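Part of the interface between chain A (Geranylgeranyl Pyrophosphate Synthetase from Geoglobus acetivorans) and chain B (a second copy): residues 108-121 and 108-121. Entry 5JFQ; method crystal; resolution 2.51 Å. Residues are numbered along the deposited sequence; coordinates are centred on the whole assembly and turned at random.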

# COMPACT_ATOMS: atom_id res chain seq x y z
N ALA A 108 5.24 -10.69 -5.45
CA ALA A 108 5.61 -9.32 -5.78
C ALA A 108 4.55 -8.33 -5.30
O ALA A 108 4.89 -7.30 -4.71
CB ALA A 108 5.86 -9.18 -7.28
N ILE A 109 3.27 -8.61 -5.53
CA ILE A 109 2.25 -7.68 -5.08
C ILE A 109 2.28 -7.56 -3.57
O ILE A 109 2.34 -6.46 -3.01
CB ILE A 109 0.87 -8.13 -5.58
CG1 ILE A 109 0.84 -8.16 -7.10
CG2 ILE A 109 -0.22 -7.23 -4.98
CD1 ILE A 109 -0.37 -8.87 -7.61
N LEU A 110 2.28 -8.70 -2.87
CA LEU A 110 2.35 -8.66 -1.42
C LEU A 110 3.65 -8.07 -0.91
O LEU A 110 3.69 -7.54 0.20
CB LEU A 110 2.18 -10.07 -0.83
CG LEU A 110 0.81 -10.63 -1.12
CD1 LEU A 110 0.82 -12.14 -0.90
CD2 LEU A 110 -0.28 -9.91 -0.32
N ALA A 111 4.73 -8.17 -1.69
CA ALA A 111 5.99 -7.58 -1.27
C ALA A 111 5.89 -6.06 -1.28
O ALA A 111 6.38 -5.39 -0.36
CB ALA A 111 7.14 -8.03 -2.16
N GLY A 112 5.28 -5.50 -2.32
CA GLY A 112 5.06 -4.07 -2.34
C GLY A 112 4.13 -3.63 -1.23
O GLY A 112 4.44 -2.69 -0.49
N ASP A 113 3.01 -4.35 -1.07
CA ASP A 113 2.04 -4.05 -0.02
C ASP A 113 2.66 -4.14 1.36
O ASP A 113 2.22 -3.43 2.27
CB ASP A 113 0.85 -5.01 -0.11
CG ASP A 113 0.04 -4.83 -1.37
OD1 ASP A 113 0.32 -3.87 -2.11
OD2 ASP A 113 -0.87 -5.64 -1.63
N THR A 114 3.65 -5.01 1.55
CA THR A 114 4.32 -5.08 2.84
C THR A 114 5.15 -3.83 3.07
O THR A 114 5.01 -3.14 4.09
CB THR A 114 5.20 -6.34 2.92
OG1 THR A 114 4.39 -7.52 2.83
CG2 THR A 114 5.98 -6.36 4.25
N LEU A 115 6.04 -3.53 2.11
CA LEU A 115 6.84 -2.32 2.21
C LEU A 115 5.94 -1.10 2.43
O LEU A 115 6.28 -0.20 3.19
CB LEU A 115 7.67 -2.17 0.94
CG LEU A 115 8.88 -3.08 0.75
CD1 LEU A 115 9.48 -2.79 -0.61
CD2 LEU A 115 9.93 -2.89 1.83
N TYR A 116 4.76 -1.10 1.80
CA TYR A 116 3.84 0.03 1.86
C TYR A 116 3.43 0.30 3.30
O TYR A 116 3.50 1.44 3.77
CB TYR A 116 2.62 -0.27 1.01
CG TYR A 116 1.93 0.91 0.37
CD1 TYR A 116 1.06 0.69 -0.68
CD2 TYR A 116 2.10 2.24 0.81
CE1 TYR A 116 0.39 1.72 -1.31
CE2 TYR A 116 1.43 3.30 0.17
CZ TYR A 116 0.58 3.01 -0.91
OH TYR A 116 -0.14 3.94 -1.64
N ALA A 117 2.99 -0.73 4.01
CA ALA A 117 2.55 -0.53 5.38
C ALA A 117 3.73 -0.18 6.27
O ALA A 117 3.61 0.69 7.14
CB ALA A 117 1.83 -1.77 5.90
N GLU A 118 4.88 -0.82 6.05
CA GLU A 118 6.05 -0.56 6.87
C GLU A 118 6.46 0.90 6.77
O GLU A 118 6.78 1.53 7.79
CB GLU A 118 7.21 -1.47 6.47
CG GLU A 118 6.91 -2.93 6.68
CD GLU A 118 8.07 -3.84 6.33
OE1 GLU A 118 8.59 -3.75 5.20
OE2 GLU A 118 8.48 -4.65 7.20
N ALA A 119 6.45 1.45 5.56
CA ALA A 119 6.71 2.87 5.38
C ALA A 119 5.97 3.67 6.43
O ALA A 119 6.58 4.41 7.20
CB ALA A 119 6.29 3.31 3.98
N PHE A 120 4.66 3.47 6.53
CA PHE A 120 3.89 4.24 7.48
C PHE A 120 4.25 3.86 8.91
O PHE A 120 4.35 4.73 9.78
CB PHE A 120 2.40 4.07 7.23
CG PHE A 120 1.94 4.81 6.02
CD1 PHE A 120 1.65 6.17 6.08
CD2 PHE A 120 1.83 4.16 4.80
CE1 PHE A 120 1.24 6.87 4.94
CE2 PHE A 120 1.42 4.85 3.65
CZ PHE A 120 1.13 6.20 3.72
N GLU A 121 4.51 2.57 9.16
CA GLU A 121 4.92 2.20 10.50
C GLU A 121 6.21 2.91 10.89
O GLU A 121 6.35 3.40 12.02
CB GLU A 121 5.09 0.69 10.60
CG GLU A 121 5.54 0.24 11.96
CD GLU A 121 5.78 -1.24 12.00
OE1 GLU A 121 5.57 -1.91 10.96
OE2 GLU A 121 6.19 -1.73 13.07
N ALA B 108 -5.85 -2.67 -11.46
CA ALA B 108 -6.25 -3.28 -10.19
C ALA B 108 -5.19 -3.09 -9.12
O ALA B 108 -5.50 -2.79 -7.97
CB ALA B 108 -6.52 -4.77 -10.38
N ILE B 109 -3.92 -3.26 -9.48
CA ILE B 109 -2.86 -3.04 -8.51
C ILE B 109 -2.88 -1.59 -8.03
O ILE B 109 -2.94 -1.32 -6.83
CB ILE B 109 -1.50 -3.43 -9.10
CG1 ILE B 109 -1.47 -4.94 -9.37
CG2 ILE B 109 -0.37 -2.98 -8.17
CD1 ILE B 109 -0.26 -5.41 -10.14
N LEU B 110 -2.89 -0.64 -8.97
CA LEU B 110 -2.93 0.77 -8.60
C LEU B 110 -4.19 1.12 -7.82
O LEU B 110 -4.16 2.01 -6.97
CB LEU B 110 -2.84 1.68 -9.84
CG LEU B 110 -1.55 1.64 -10.67
CD1 LEU B 110 -1.65 2.46 -11.98
CD2 LEU B 110 -0.34 2.05 -9.84
N ALA B 111 -5.31 0.45 -8.11
CA ALA B 111 -6.53 0.80 -7.40
C ALA B 111 -6.40 0.46 -5.92
O ALA B 111 -6.68 1.31 -5.06
CB ALA B 111 -7.74 0.10 -8.02
N GLY B 112 -5.96 -0.76 -5.60
CA GLY B 112 -5.71 -1.10 -4.21
C GLY B 112 -4.60 -0.27 -3.59
O GLY B 112 -4.70 0.13 -2.43
N ASP B 113 -3.54 0.01 -4.36
CA ASP B 113 -2.48 0.89 -3.86
C ASP B 113 -3.04 2.26 -3.48
O ASP B 113 -2.55 2.89 -2.54
CB ASP B 113 -1.38 1.07 -4.89
CG ASP B 113 -0.48 -0.13 -5.01
OD1 ASP B 113 -0.60 -1.07 -4.20
OD2 ASP B 113 0.38 -0.12 -5.91
N THR B 114 -4.07 2.71 -4.21
CA THR B 114 -4.70 3.99 -3.94
C THR B 114 -5.57 3.92 -2.70
O THR B 114 -5.46 4.77 -1.80
CB THR B 114 -5.55 4.42 -5.13
OG1 THR B 114 -4.72 4.59 -6.30
CG2 THR B 114 -6.26 5.73 -4.80
N LEU B 115 -6.45 2.93 -2.64
CA LEU B 115 -7.19 2.68 -1.41
C LEU B 115 -6.24 2.58 -0.21
O LEU B 115 -6.51 3.14 0.86
CB LEU B 115 -8.02 1.40 -1.56
CG LEU B 115 -9.22 1.53 -2.52
CD1 LEU B 115 -9.87 0.18 -2.84
CD2 LEU B 115 -10.26 2.53 -1.99
N TYR B 116 -5.12 1.89 -0.40
CA TYR B 116 -4.16 1.67 0.69
C TYR B 116 -3.68 3.00 1.26
O TYR B 116 -3.70 3.20 2.47
CB TYR B 116 -2.99 0.85 0.16
CG TYR B 116 -2.23 -0.06 1.13
CD1 TYR B 116 -2.40 -0.01 2.52
CD2 TYR B 116 -1.31 -0.97 0.62
CE1 TYR B 116 -1.66 -0.86 3.36
CE2 TYR B 116 -0.57 -1.81 1.42
CZ TYR B 116 -0.74 -1.77 2.78
OH TYR B 116 0.04 -2.66 3.50
N ALA B 117 -3.22 3.91 0.40
CA ALA B 117 -2.81 5.23 0.88
C ALA B 117 -4.01 6.00 1.41
O ALA B 117 -3.92 6.66 2.46
CB ALA B 117 -2.12 6.01 -0.24
N GLU B 118 -5.15 5.92 0.72
CA GLU B 118 -6.31 6.69 1.13
C GLU B 118 -6.71 6.34 2.56
O GLU B 118 -7.14 7.23 3.31
CB GLU B 118 -7.47 6.47 0.16
CG GLU B 118 -7.40 7.38 -1.06
CD GLU B 118 -8.50 7.10 -2.10
OE1 GLU B 118 -8.87 5.91 -2.30
OE2 GLU B 118 -8.98 8.09 -2.72
N ALA B 119 -6.49 5.09 2.96
CA ALA B 119 -6.87 4.67 4.31
C ALA B 119 -6.04 5.38 5.36
O ALA B 119 -6.56 5.80 6.40
CB ALA B 119 -6.73 3.16 4.47
N PHE B 120 -4.74 5.50 5.13
CA PHE B 120 -3.92 6.22 6.09
C PHE B 120 -4.21 7.71 6.07
O PHE B 120 -4.08 8.38 7.10
CB PHE B 120 -2.46 5.92 5.84
CG PHE B 120 -2.06 4.56 6.31
CD1 PHE B 120 -1.82 4.34 7.65
CD2 PHE B 120 -2.00 3.50 5.42
CE1 PHE B 120 -1.47 3.09 8.10
CE2 PHE B 120 -1.66 2.23 5.87
CZ PHE B 120 -1.39 2.02 7.20
N GLU B 121 -4.64 8.26 4.93
CA GLU B 121 -5.01 9.67 4.95
C GLU B 121 -6.31 9.86 5.71
O GLU B 121 -6.48 10.87 6.41
CB GLU B 121 -5.14 10.22 3.53
CG GLU B 121 -5.48 11.68 3.52
CD GLU B 121 -5.75 12.23 2.14
OE1 GLU B 121 -5.62 11.49 1.16
OE2 GLU B 121 -6.10 13.43 2.06

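When two copies of one helix pair parallel and in register, seam residues tend to face their own counterparts, and the side chains must share the space between them. Here two nearly parallel helices, crossing at -15° with axes 11.2 Å apart, bury 517 Å² between them. That spacing leaves room for large side chains, and the tyrosines fill it most. Tyr116(A) and Tyr116(B) point toward the opposite helix and pass obliquely, planes at 55°, with CD1 of Tyr116(A) 3.2 Å from CD2 of Tyr116(B). The Tyr116(A) ring reaches the hollow beside Asp113(B) and Ala117(B), and the Tyr116(B) ring that beside Asp113(A) and Ala117(A). An alanine methyl lines each hollow, Ala117(A) CB 3.1 Å from Tyr116(B) OH and Ala117(B) CB 3.2 Å from Tyr116(A) OH. Tyr116(B) OH donates a hydrogen bond to Asp113(A) O at 2.6 Å, and Tyr116(A) OH to Asp113(B) O at 2.8 Å, satisfying each buried hydroxyl.

One turn onward, Phe120(A) and Phe120(B) form an offset stack, planes 3° apart, each ring also lying over the other's CB; flat faces suit this close meeting. Toward the N-terminal end, the isoleucines start sideways but their aliphatic ends come nearer, Ile109(A) CG1 packing against Ile109(B) CD1 at 4.2 Å. Less comfortably, Asp113(A) OD1 lies 3.6 Å from Asp113(B) OD1, like charges brought close, although each OD2 is hydrogen-bonded elsewhere in the structure.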